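Local coordinates for increased sodium tolerance protein 1 (Saccharomyces cerevisiae, PDB 3GGY) that regulates recruitment of the ATPase Vps4 to ESCRT-III, a late step in sorting cargo into vesicles of the multivesicular body, at residues 35-40 with 54-59; 62-67 with 170-175. All coordinates share one frame; numbering follows the deposited sequence.

Both contacts fasten helices in the half of the long hairpin, formed by helices 8-46 and 50-82 in the N-terminal domain, that holds its turn. Contact 1 ties the two arms together at the surface; contact 2, its centre about 8 Å away, ties the second arm to helix 166-179. R38 bridges them: its CB leaves the helix away from segment 54-59, and its NH2 makes a salt bridge to D64 OD2 at 3.1 Å. The same nitrogen lies 3.2 Å from CE2 of Y172. V57 forms a second, apolar seam, with its CG1 3.5 Å from Y172 CB and its CG2 3.6 Å from L173 CD2.

Contact 1 (35-40 with 54-59); sequences KQSRRQ and HYRVET
The long helical hairpin of this ESCRT-III-like domain is bridged here by a polar clasp between Q40 and R56. The two helices run antiparallel, and their nearest CA atoms, those of S37 and R56, stand 7.6 Å apart. R56 reaches over with a bent chain: CG starts anti to the backbone N (chi1 -159°), and the turns at chi2 and chi3 then bring the end of the guanidinium against the first arm. Its NH1 gives a nearly straight hydrogen bond of 2.6 Å to OE1 of Q40, while NH2 adds a weak, more bent one to the same oxygen at 3.2 Å. OE1 therefore sits at the guanidinium edge, within its plane, yet NH1 stands above the carbonyl plane of the amide; the two flat groups are almost perpendicular, at 88°. S37 fills in beside them, its CA 3.8 Å from R56 NH1 by packing, with its hydroxyl bonded instead to the backbone O of I33 one turn back. V41 lends an apolar contact to R56. The side-chain link spans the surface of the antiparallel helical hairpin that forms the core of the ESCRT-III fold.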
loop_
_atom_site.group_PDB
_atom_site.type_symbol
_atom_site.label_atom_id
_atom_site.label_comp_id
_atom_site.label_asym_id
_atom_site.label_seq_id
_atom_site.Cartn_x
_atom_site.Cartn_y
_atom_site.Cartn_z
ATOM N N LYS A 35 -3.359 -1.825 15.983
ATOM C CA LYS A 35 -4.247 -1.942 17.134
ATOM C C LYS A 35 -3.470 -1.678 18.420
ATOM O O LYS A 35 -3.962 -0.999 19.327
ATOM C CB LYS A 35 -4.885 -3.332 17.179
ATOM C CG LYS A 35 -5.954 -3.478 18.249
ATOM C CD LYS A 35 -6.749 -4.758 18.059
ATOM C CE LYS A 35 -7.867 -4.880 19.086
ATOM N NZ LYS A 35 -7.343 -5.098 20.463
ATOM N N GLN A 36 -2.255 -2.213 18.499
ATOM C CA GLN A 36 -1.419 -2.010 19.677
ATOM C C GLN A 36 -1.045 -0.536 19.814
ATOM O O GLN A 36 -0.970 -0.006 20.922
ATOM C CB GLN A 36 -0.145 -2.860 19.591
ATOM C CG GLN A 36 0.840 -2.622 20.736
ATOM C CD GLN A 36 1.934 -3.676 20.800
ATOM O OE1 GLN A 36 1.658 -4.871 20.713
ATOM N NE2 GLN A 36 3.180 -3.241 20.968
ATOM N N SER A 37 -0.809 0.122 18.684
ATOM C CA SER A 37 -0.449 1.533 18.701
ATOM C C SER A 37 -1.581 2.380 19.265
ATOM O O SER A 37 -1.340 3.338 19.996
ATOM C CB SER A 37 -0.102 2.010 17.290
ATOM O OG SER A 37 1.034 1.319 16.798
ATOM N N ARG A 38 -2.815 2.020 18.925
ATOM C CA ARG A 38 -3.976 2.750 19.415
ATOM C C ARG A 38 -4.070 2.615 20.937
ATOM O O ARG A 38 -4.362 3.584 21.632
ATOM C CB ARG A 38 -5.247 2.233 18.734
ATOM C CG ARG A 38 -5.366 2.699 17.278
ATOM C CD ARG A 38 -6.543 2.068 16.545
ATOM N NE ARG A 38 -6.679 2.626 15.199
ATOM C CZ ARG A 38 -7.369 3.724 14.906
ATOM N NH1 ARG A 38 -8.009 4.388 15.861
ATOM N NH2 ARG A 38 -7.395 4.179 13.662
ATOM N N ARG A 39 -3.804 1.416 21.448
ATOM C CA ARG A 39 -3.836 1.183 22.892
ATOM C C ARG A 39 -2.773 2.037 23.564
ATOM O O ARG A 39 -2.987 2.587 24.642
ATOM C CB ARG A 39 -3.523 -0.274 23.228
ATOM C CG ARG A 39 -4.417 -1.313 22.597
ATOM C CD ARG A 39 -3.936 -2.698 23.005
ATOM N NE ARG A 39 -4.025 -2.891 24.452
ATOM C CZ ARG A 39 -3.355 -3.819 25.129
ATOM N NH1 ARG A 39 -2.532 -4.647 24.494
ATOM N NH2 ARG A 39 -3.515 -3.926 26.442
ATOM N N GLN A 40 -1.613 2.127 22.925
ATOM C CA GLN A 40 -0.503 2.893 23.471
ATOM C C GLN A 40 -0.770 4.395 23.465
ATOM O O GLN A 40 -0.295 5.116 24.342
ATOM C CB GLN A 40 0.776 2.540 22.708
ATOM C CG GLN A 40 1.072 1.042 22.774
ATOM C CD GLN A 40 2.282 0.616 21.964
ATOM O OE1 GLN A 40 2.426 0.983 20.797
ATOM N NE2 GLN A 40 3.155 -0.179 22.578
ATOM N N HIS A 54 0.310 12.852 20.302
ATOM C CA HIS A 54 0.133 13.495 19.007
ATOM C C HIS A 54 1.061 12.867 17.977
ATOM O O HIS A 54 0.630 12.488 16.890
ATOM C CB HIS A 54 0.426 14.993 19.120
ATOM C CG HIS A 54 -0.011 15.788 17.930
ATOM N ND1 HIS A 54 0.698 15.814 16.749
ATOM C CD2 HIS A 54 -1.096 16.575 17.736
ATOM C CE1 HIS A 54 0.070 16.584 15.879
ATOM N NE2 HIS A 54 -1.022 17.057 16.452
ATOM N N TYR A 55 2.339 12.766 18.325
ATOM C CA TYR A 55 3.331 12.177 17.431
ATOM C C TYR A 55 2.948 10.748 17.069
ATOM O O TYR A 55 3.076 10.333 15.916
ATOM C CB TYR A 55 4.709 12.168 18.099
ATOM C CG TYR A 55 5.372 13.524 18.215
ATOM C CD1 TYR A 55 6.336 13.765 19.196
ATOM C CD2 TYR A 55 5.069 14.553 17.324
ATOM C CE1 TYR A 55 6.982 14.997 19.287
ATOM C CE2 TYR A 55 5.712 15.788 17.404
ATOM C CZ TYR A 55 6.666 16.001 18.387
ATOM O OH TYR A 55 7.318 17.210 18.463
ATOM N N ARG A 56 2.471 10.002 18.060
ATOM C CA ARG A 56 2.104 8.608 17.849
ATOM C C ARG A 56 0.915 8.487 16.909
ATOM O O ARG A 56 0.841 7.557 16.100
ATOM C CB ARG A 56 1.781 7.939 19.182
ATOM C CG ARG A 56 1.879 6.431 19.137
ATOM C CD ARG A 56 3.330 6.005 18.942
ATOM N NE ARG A 56 3.862 5.336 20.122
ATOM C CZ ARG A 56 3.574 4.085 20.461
ATOM N NH1 ARG A 56 2.759 3.365 19.704
ATOM N NH2 ARG A 56 4.099 3.557 21.557
ATOM N N VAL A 57 -0.022 9.423 17.021
ATOM C CA VAL A 57 -1.191 9.408 16.153
ATOM C C VAL A 57 -0.781 9.719 14.714
ATOM O O VAL A 57 -1.281 9.108 13.770
ATOM C CB VAL A 57 -2.248 10.419 16.642
ATOM C CG1 VAL A 57 -3.325 10.622 15.591
ATOM C CG2 VAL A 57 -2.865 9.899 17.932
ATOM N N GLU A 58 0.137 10.661 14.540
ATOM C CA GLU A 58 0.591 10.991 13.194
ATOM C C GLU A 58 1.158 9.744 12.519
ATOM O O GLU A 58 0.905 9.496 11.342
ATOM C CB GLU A 58 1.645 12.097 13.254
ATOM C CG GLU A 58 1.112 13.376 13.886
ATOM C CD GLU A 58 2.130 14.495 13.916
ATOM O OE1 GLU A 58 3.231 14.285 14.470
ATOM O OE2 GLU A 58 1.823 15.589 13.389
ATOM N N THR A 59 1.912 8.954 13.275
ATOM C CA THR A 59 2.508 7.731 12.754
ATOM C C THR A 59 1.413 6.713 12.449
ATOM O O THR A 59 1.440 6.043 11.417
ATOM C CB THR A 59 3.494 7.132 13.777
ATOM O OG1 THR A 59 4.535 8.080 14.043
ATOM C CG2 THR A 59 4.112 5.849 13.243
#

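Contact 2 (62-67 with 170-175); sequences HDDIHI and DLYLKE
Helix segments 62-67 and 170-175 run in roughly the same direction but well apart: the nearest CA atoms, those of D64 and Y172, are separated by 11.1 Å, so two side chains alone span the gap. This is the ESCRT-III-like arrangement in which a short C-terminal helix, here 166-179, folds back onto the closed end of the long hairpin. D64 and Y172 both point toward the opposing helix and approach each other from opposite directions. The phenol hydroxyl of Y172 donates to the carboxylate of D64, with OH and OD2 2.7 Å apart, and the bond uses the anti lone pair of OD2, the one turned away from the other carboxylate oxygen. OD2 lies at the edge of the ring, near its plane, and the carboxylate and ring planes are inclined by 40°. In D64, CG stands anti to the carbonyl carbon (chi1 -78°) and carries OD2 out to the phenol; Y172 holds a chi1 of -100°, off the staggered values, which suggests that its ring is steered by its surroundings. V57, L60 and I61 of helix 50-82 touch the side chain of Y172, and R38 of helix 8-46 brings a cationic second partner to OD2. Gripped by a hydroxyl and a guanidinium, D64 is probably stabilised as the anion. Replacing Y172 by a leucine would probably leave OD2 without its hydroxyl donor, with R38 left to offset its charge, and take away the ring edge beside R38 NH2. Beside the bond, the ring carbon CE2 of Y172 lies 3.3 Å from D64 OD2.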
loop_
_atom_site.group_PDB
_atom_site.type_symbol
_atom_site.label_atom_id
_atom_site.label_comp_id
_atom_site.label_asym_id
_atom_site.label_seq_id
_atom_site.Cartn_x
_atom_site.Cartn_y
_atom_site.Cartn_z
ATOM N N HIS A 62 -0.368 7.321 9.186
ATOM C CA HIS A 62 0.390 6.834 8.046
ATOM C C HIS A 62 0.330 5.309 7.990
ATOM O O HIS A 62 0.223 4.730 6.908
ATOM C CB HIS A 62 1.841 7.305 8.113
ATOM C CG HIS A 62 2.692 6.762 7.009
ATOM N ND1 HIS A 62 3.189 5.476 7.016
ATOM C CD2 HIS A 62 3.078 7.310 5.833
ATOM C CE1 HIS A 62 3.844 5.255 5.890
ATOM N NE2 HIS A 62 3.791 6.352 5.154
ATOM N N ASP A 63 0.392 4.660 9.148
ATOM C CA ASP A 63 0.326 3.201 9.189
ATOM C C ASP A 63 -0.987 2.693 8.597
ATOM O O ASP A 63 -0.994 1.698 7.872
ATOM C CB ASP A 63 0.472 2.678 10.625
ATOM C CG ASP A 63 1.871 2.887 11.191
ATOM O OD1 ASP A 63 2.829 3.009 10.402
ATOM O OD2 ASP A 63 2.010 2.911 12.432
ATOM N N ASP A 64 -2.096 3.364 8.912
ATOM C CA ASP A 64 -3.400 2.963 8.390
ATOM C C ASP A 64 -3.479 3.158 6.876
ATOM O O ASP A 64 -4.055 2.334 6.165
ATOM C CB ASP A 64 -4.530 3.745 9.067
ATOM C CG ASP A 64 -4.854 3.226 10.461
ATOM O OD1 ASP A 64 -4.453 2.084 10.794
ATOM O OD2 ASP A 64 -5.530 3.961 11.214
ATOM N N ILE A 65 -2.902 4.248 6.381
ATOM C CA ILE A 65 -2.907 4.513 4.945
ATOM C C ILE A 65 -2.079 3.439 4.230
ATOM O O ILE A 65 -2.449 2.961 3.154
ATOM C CB ILE A 65 -2.324 5.918 4.641
ATOM C CG1 ILE A 65 -3.292 6.996 5.141
ATOM C CG2 ILE A 65 -2.097 6.083 3.134
ATOM C CD1 ILE A 65 -2.716 8.390 5.121
ATOM N N HIS A 66 -0.966 3.048 4.840
ATOM C CA HIS A 66 -0.105 2.033 4.251
ATOM C C HIS A 66 -0.826 0.691 4.198
ATOM O O HIS A 66 -0.671 -0.066 3.249
ATOM C CB HIS A 66 1.186 1.894 5.051
ATOM C CG HIS A 66 2.222 1.054 4.370
ATOM N ND1 HIS A 66 2.916 1.487 3.260
ATOM C CD2 HIS A 66 2.670 -0.196 4.633
ATOM C CE1 HIS A 66 3.753 0.539 2.871
ATOM N NE2 HIS A 66 3.623 -0.493 3.687
ATOM N N ILE A 67 -1.618 0.389 5.223
ATOM C CA ILE A 67 -2.361 -0.867 5.217
ATOM C C ILE A 67 -3.361 -0.847 4.060
ATOM O O ILE A 67 -3.556 -1.855 3.389
ATOM C CB ILE A 67 -3.107 -1.079 6.554
ATOM C CG1 ILE A 67 -2.098 -1.428 7.651
ATOM C CG2 ILE A 67 -4.145 -2.184 6.401
ATOM C CD1 ILE A 67 -2.658 -1.320 9.055
ATOM N N ASP A 170 -7.017 15.097 15.493
ATOM C CA ASP A 170 -8.013 15.254 16.550
ATOM C C ASP A 170 -9.082 14.180 16.434
ATOM O O ASP A 170 -9.547 13.644 17.439
ATOM C CB ASP A 170 -8.688 16.629 16.484
ATOM C CG ASP A 170 -7.772 17.751 16.918
ATOM O OD1 ASP A 170 -6.771 17.470 17.613
ATOM O OD2 ASP A 170 -8.063 18.918 16.572
ATOM N N LEU A 171 -9.471 13.865 15.202
ATOM C CA LEU A 171 -10.485 12.849 14.981
ATOM C C LEU A 171 -9.971 11.498 15.473
ATOM O O LEU A 171 -10.700 10.756 16.125
ATOM C CB LEU A 171 -10.846 12.766 13.493
ATOM C CG LEU A 171 -11.916 11.733 13.132
ATOM C CD1 LEU A 171 -13.207 12.059 13.867
ATOM C CD2 LEU A 171 -12.149 11.737 11.624
ATOM N N TYR A 172 -8.716 11.180 15.166
ATOM C CA TYR A 172 -8.136 9.915 15.616
ATOM C C TYR A 172 -8.090 9.841 17.145
ATOM O O TYR A 172 -8.369 8.795 17.739
ATOM C CB TYR A 172 -6.717 9.749 15.065
ATOM C CG TYR A 172 -6.633 8.858 13.848
ATOM C CD1 TYR A 172 -7.320 9.176 12.676
ATOM C CD2 TYR A 172 -5.869 7.688 13.869
ATOM C CE1 TYR A 172 -7.249 8.347 11.554
ATOM C CE2 TYR A 172 -5.792 6.854 12.751
ATOM C CZ TYR A 172 -6.483 7.190 11.603
ATOM O OH TYR A 172 -6.422 6.361 10.507
ATOM N N LEU A 173 -7.727 10.948 17.778
ATOM C CA LEU A 173 -7.658 10.982 19.232
ATOM C C LEU A 173 -9.039 10.704 19.824
ATOM O O LEU A 173 -9.170 9.934 20.776
ATOM C CB LEU A 173 -7.144 12.344 19.705
ATOM C CG LEU A 173 -5.662 12.588 19.415
ATOM C CD1 LEU A 173 -5.316 14.057 19.610
ATOM C CD2 LEU A 173 -4.825 11.702 20.322
ATOM N N LYS A 174 -10.066 11.325 19.252
ATOM C CA LYS A 174 -11.426 11.129 19.736
ATOM C C LYS A 174 -11.904 9.692 19.538
ATOM O O LYS A 174 -12.593 9.137 20.396
ATOM C CB LYS A 174 -12.384 12.094 19.030
ATOM C CG LYS A 174 -12.113 13.557 19.335
ATOM C CD LYS A 174 -13.093 14.461 18.612
ATOM C CE LYS A 174 -12.777 15.927 18.862
ATOM N NZ LYS A 174 -13.729 16.827 18.145
ATOM N N GLU A 175 -11.542 9.077 18.417
ATOM C CA GLU A 175 -11.975 7.706 18.176
ATOM C C GLU A 175 -11.211 6.740 19.085
ATOM O O GLU A 175 -11.763 5.747 19.549
ATOM C CB GLU A 175 -11.814 7.349 16.692
ATOM C CG GLU A 175 -12.553 8.338 15.787
ATOM C CD GLU A 175 -12.615 7.922 14.328
ATOM O OE1 GLU A 175 -11.666 7.276 13.840
ATOM O OE2 GLU A 175 -13.617 8.266 13.664
#